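Local coordinates for peptidylprolyl isomerase PrsA (Bacillus anthracis, PDB 6VJ4) that catalyses the cis-trans isomerisation of peptidyl-proline bonds and assists the folding of secreted proteins, among them the protective antigen, after their export, at the interface of chains A and B. Numbering follows the deposited sequence. Chains: chain A/B, Peptidylprolyl isomerase PrsA.

Contact 1: the interface of chains A and B. Residues chain A 36-37, 40, 237, 239; chain B 28-29, 32-33.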
loop_
_atom_site.group_PDB
_atom_site.type_symbol
_atom_site.label_atom_id
_atom_site.label_comp_id
_atom_site.label_asym_id
_atom_site.label_seq_id
_atom_site.Cartn_x
_atom_site.Cartn_y
_atom_site.Cartn_z
ATOM N N ASP A 36 -4.865 4.067 -7.972
ATOM C CA ASP A 36 -6.069 4.281 -7.119
ATOM C C ASP A 36 -5.862 5.486 -6.192
ATOM O O ASP A 36 -6.824 6.255 -6.009
ATOM C CB ASP A 36 -6.432 3.030 -6.313
ATOM C CG ASP A 36 -7.230 1.997 -7.094
ATOM O OD1 ASP A 36 -6.941 1.818 -8.298
ATOM O OD2 ASP A 36 -8.151 1.399 -6.500
ATOM N N VAL A 37 -4.668 5.624 -5.610
ATOM C CA VAL A 37 -4.374 6.760 -4.684
ATOM C C VAL A 37 -4.506 8.081 -5.454
ATOM O O VAL A 37 -5.225 8.972 -4.967
ATOM C CB VAL A 37 -2.981 6.617 -4.042
ATOM C CG1 VAL A 37 -2.600 7.843 -3.224
ATOM C CG2 VAL A 37 -2.885 5.358 -3.192
ATOM N N LYS A 40 -8.138 8.745 -6.849
ATOM C CA LYS A 40 -9.133 9.029 -5.779
ATOM C C LYS A 40 -8.948 10.466 -5.274
ATOM O O LYS A 40 -9.974 11.144 -5.053
ATOM C CB LYS A 40 -9.001 8.053 -4.604
ATOM C CG LYS A 40 -10.039 8.240 -3.502
ATOM C CD LYS A 40 -9.804 7.383 -2.273
ATOM C CE LYS A 40 -10.878 7.556 -1.219
ATOM N NZ LYS A 40 -12.197 7.077 -1.695
ATOM N N ALA A 237 -0.190 8.998 2.519
ATOM C CA ALA A 237 -1.297 8.045 2.782
ATOM C C ALA A 237 -0.832 6.911 3.712
ATOM O O ALA A 237 -1.649 6.012 3.978
ATOM C CB ALA A 237 -1.819 7.499 1.474
ATOM N N ILE A 239 1.728 4.441 3.294
ATOM C CA ILE A 239 1.816 3.184 2.490
ATOM C C ILE A 239 3.256 3.025 1.990
ATOM O O ILE A 239 3.723 3.930 1.272
ATOM C CB ILE A 239 0.826 3.215 1.307
ATOM C CG1 ILE A 239 -0.604 3.531 1.757
ATOM C CG2 ILE A 239 0.896 1.919 0.513
ATOM C CD1 ILE A 239 -1.576 3.733 0.620
HETATM N N MSE B 28 -10.628 5.550 4.418
HETATM C CA MSE B 28 -11.407 5.258 3.224
HETATM C C MSE B 28 -10.476 4.824 2.092
HETATM O O MSE B 28 -10.924 4.213 1.124
HETATM C CB MSE B 28 -12.232 6.483 2.809
HETATM C CG MSE B 28 -13.548 6.634 3.550
HETATM SE SE MSE B 28 -14.635 4.994 3.475
HETATM C CE MSE B 28 -15.744 4.930 1.861
ATOM N N LEU B 29 -9.185 5.160 2.220
ATOM C CA LEU B 29 -8.194 4.778 1.229
ATOM C C LEU B 29 -7.707 3.356 1.533
ATOM O O LEU B 29 -7.601 2.550 0.584
ATOM C CB LEU B 29 -7.035 5.776 1.264
ATOM C CG LEU B 29 -5.929 5.534 0.239
ATOM C CD1 LEU B 29 -6.474 5.612 -1.180
ATOM C CD2 LEU B 29 -4.793 6.526 0.426
HETATM N N MSE B 32 -10.139 0.837 0.127
HETATM C CA MSE B 32 -10.004 0.704 -1.314
HETATM C C MSE B 32 -8.850 -0.237 -1.654
HETATM O O MSE B 32 -9.034 -1.202 -2.390
HETATM C CB MSE B 32 -9.772 2.081 -1.943
HETATM C CG MSE B 32 -9.607 2.067 -3.446
HETATM SE SE MSE B 32 -9.263 3.883 -4.107
HETATM C CE MSE B 32 -10.940 4.671 -4.774
ATOM N N ILE B 33 -7.665 0.062 -1.108
ATOM C CA ILE B 33 -6.462 -0.715 -1.368
ATOM C C ILE B 33 -6.636 -2.150 -0.854
ATOM O O ILE B 33 -6.466 -3.091 -1.663
ATOM C CB ILE B 33 -5.234 -0.022 -0.746
ATOM C CG1 ILE B 33 -4.948 1.310 -1.443
ATOM C CG2 ILE B 33 -4.022 -0.946 -0.764
ATOM C CD1 ILE B 33 -3.779 2.073 -0.875
#
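Helix 28-41 of chain B lies against helix 28-41 of chain A and against the segment of chain A that follows helix 223-236. B:Leu29, B:Met32 and B:Ile33, one turn of helix, supply most of the chain B surface; B:Met28 and B:Met32 are selenomethionine. B:Leu29 forks over the partner. Its CD2 methyl presses on the methyl CB of A:Ala237 at 3.3 Å, a tight fit that suits a side chain as short as alanine, while its CD1 turns the other way, 3.9 Å from CD of A:Lys40 and beside CG2 of A:Val37. B:Met32 is extended as far as its selenium and then bends (chi3 -98°), so that different atoms serve different neighbours. Its SE sits 3.7 Å from CB of A:Asp36, whose carboxylate OD2 lies 3.4 Å from CG of B:Met32. The short aspartate thus offers a methylene to the selenium while its carboxylate stays at the border of the patch. The terminal methyl CE of B:Met32 instead lies along the aliphatic stem of A:Lys40, 3.9 Å from CD, the two side chains running antiparallel. A long, flexible lysine fits this border, since its methylenes pack on the methyl and the bend at chi4 (65°) turns the amino nitrogen NZ back to 4.1 Å from CE of B:Met32. A:Ile239 and B:Ile33 point their CD1 methyls at each other, modelled too close for the separation to mean much. Although a crystal assembly need not be the biological one, this largely apolar packing of a helix against a helix and the loop after helix 223-236, repeated by two-fold symmetry, probably helps join the two PrsA copies.

Contact 2: the interface of chains A and B. Residues chain A 238-240; chain B 238-242.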
loop_
_atom_site.group_PDB
_atom_site.type_symbol
_atom_site.label_atom_id
_atom_site.label_comp_id
_atom_site.label_asym_id
_atom_site.label_seq_id
_atom_site.Cartn_x
_atom_site.Cartn_y
_atom_site.Cartn_z
ATOM N N ASN A 238 0.426 6.956 4.174
ATOM C CA ASN A 238 0.989 5.927 5.096
ATOM C C ASN A 238 0.983 4.558 4.400
ATOM O O ASN A 238 0.298 3.641 4.897
ATOM C CB ASN A 238 0.238 5.890 6.430
ATOM C CG ASN A 238 0.254 7.220 7.152
ATOM O OD1 ASN A 238 1.118 8.059 6.902
ATOM N ND2 ASN A 238 -0.691 7.420 8.056
ATOM N N ILE A 239 1.728 4.441 3.294
ATOM C CA ILE A 239 1.816 3.184 2.490
ATOM C C ILE A 239 3.256 3.025 1.990
ATOM O O ILE A 239 3.723 3.930 1.272
ATOM C CB ILE A 239 0.826 3.215 1.307
ATOM C CG1 ILE A 239 -0.604 3.531 1.757
ATOM C CG2 ILE A 239 0.896 1.919 0.513
ATOM C CD1 ILE A 239 -1.576 3.733 0.620
ATOM N N LYS A 240 3.920 1.917 2.343
ATOM C CA LYS A 240 5.312 1.659 1.878
ATOM C C LYS A 240 5.298 0.557 0.810
ATOM O O LYS A 240 4.821 -0.553 1.118
ATOM C CB LYS A 240 6.224 1.268 3.045
ATOM C CG LYS A 240 6.475 2.368 4.069
ATOM C CD LYS A 240 7.587 2.051 5.052
ATOM C CE LYS A 240 8.948 1.939 4.393
ATOM N NZ LYS A 240 10.017 1.675 5.384
ATOM N N ASN B 238 4.087 -6.996 -0.580
ATOM C CA ASN B 238 5.124 -5.981 -0.228
ATOM C C ASN B 238 4.459 -4.606 -0.066
ATOM O O ASN B 238 4.800 -3.687 -0.837
ATOM C CB ASN B 238 6.256 -5.948 -1.258
ATOM C CG ASN B 238 6.948 -7.284 -1.416
ATOM O OD1 ASN B 238 6.889 -8.130 -0.525
ATOM N ND2 ASN B 238 7.616 -7.482 -2.540
ATOM N N ILE B 239 3.548 -4.488 0.908
ATOM C CA ILE B 239 2.798 -3.225 1.185
ATOM C C ILE B 239 2.635 -3.078 2.702
ATOM O O ILE B 239 2.030 -3.981 3.310
ATOM C CB ILE B 239 1.423 -3.235 0.484
ATOM C CG1 ILE B 239 1.539 -3.539 -1.012
ATOM C CG2 ILE B 239 0.679 -1.933 0.741
ATOM C CD1 ILE B 239 0.211 -3.721 -1.707
ATOM N N LYS B 240 3.139 -1.980 3.280
ATOM C CA LYS B 240 3.001 -1.733 4.742
ATOM C C LYS B 240 1.969 -0.622 4.978
ATOM O O LYS B 240 2.174 0.491 4.453
ATOM C CB LYS B 240 4.346 -1.362 5.373
ATOM C CG LYS B 240 5.389 -2.473 5.379
ATOM C CD LYS B 240 6.599 -2.177 6.246
ATOM C CE LYS B 240 6.263 -2.074 7.720
ATOM N NZ LYS B 240 7.470 -1.831 8.543
ATOM N N ILE B 241 0.911 -0.925 5.741
ATOM C CA ILE B 241 -0.171 0.058 6.059
ATOM C C ILE B 241 -0.424 0.029 7.572
ATOM O O ILE B 241 0.068 -0.906 8.236
ATOM C CB ILE B 241 -1.458 -0.244 5.264
ATOM C CG1 ILE B 241 -1.170 -0.582 3.798
ATOM C CG2 ILE B 241 -2.445 0.909 5.399
ATOM C CD1 ILE B 241 -2.392 -0.987 3.004
ATOM N N ASN B 242 -1.172 1.014 8.082
ATOM C CA ASN B 242 -1.487 1.121 9.534
ATOM C C ASN B 242 -2.937 0.673 9.768
ATOM O O ASN B 242 -3.789 0.926 8.889
ATOM C CB ASN B 242 -1.231 2.544 10.044
ATOM C CG ASN B 242 -1.319 2.683 11.551
ATOM O OD1 ASN B 242 -1.697 1.747 12.253
ATOM N ND2 ASN B 242 -0.967 3.853 12.059
#
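The amide N of A:Lys240 donates to the carbonyl O of B:Lys240 at 3.1 Å, and the amide N of B:Lys240 returns the bond to O of A:Lys240 at the same length. Each N-H meets a lone pair in the carbonyl plane, with 158° at the hydrogen. This reciprocal pair makes an antiparallel beta bridge in which each lysine faces its own copy across the two-fold axis. The bonds are made by the backbone, so they do not depend on the side-chain type; the CB atoms of A:Lys240 and B:Lys240 meet at 4.0 Å. Beyond that each chain bends at chi3 (65°), and the side-chain amino nitrogens NZ of A:Lys240 and B:Lys240 end 5.4 Å apart, where, if both are charged, repulsion would probably disfavour closer approach. The isoleucines next to the bridge flank the axis side by side, pointing the same way. CG2 of A:Ile239 meets CG2 of B:Ile239 at 3.9 Å, and a beta-branched residue suits this extended stretch by setting a methyl close to the backbone. Farther along, CG2 of B:Ile241 approaches the carbonyl O of A:Asn238 at 3.9 Å. A:Asn238 itself has positive phi and psi (both 62°), a left-handed backbone conformation that asparagine tolerates well and that leads the chain from the preceding helix into the extended bridge. The antiparallel bridge pairs the C-terminal segments of the two copies and would help fix their register if the dimer is biological.

Contact 1 and contact 2 lie about 11 Å apart, measured between the centres of their C-alpha atoms, and A:Ile239 belongs to both, its side chain facing the helix of the partner and its backbone leading into the bridge. The segment after helix 223-236 thereby couples apolar packing to backbone pairing. Contact 1 has a symmetric twin with the chains exchanged, while the paired bonds of contact 2 straddle the two-fold axis. Together they are parts of one two-fold interface of the deposited assembly, built from an early helix and the C-terminal tail; the structure alone does not show that the dimer forms in the cell.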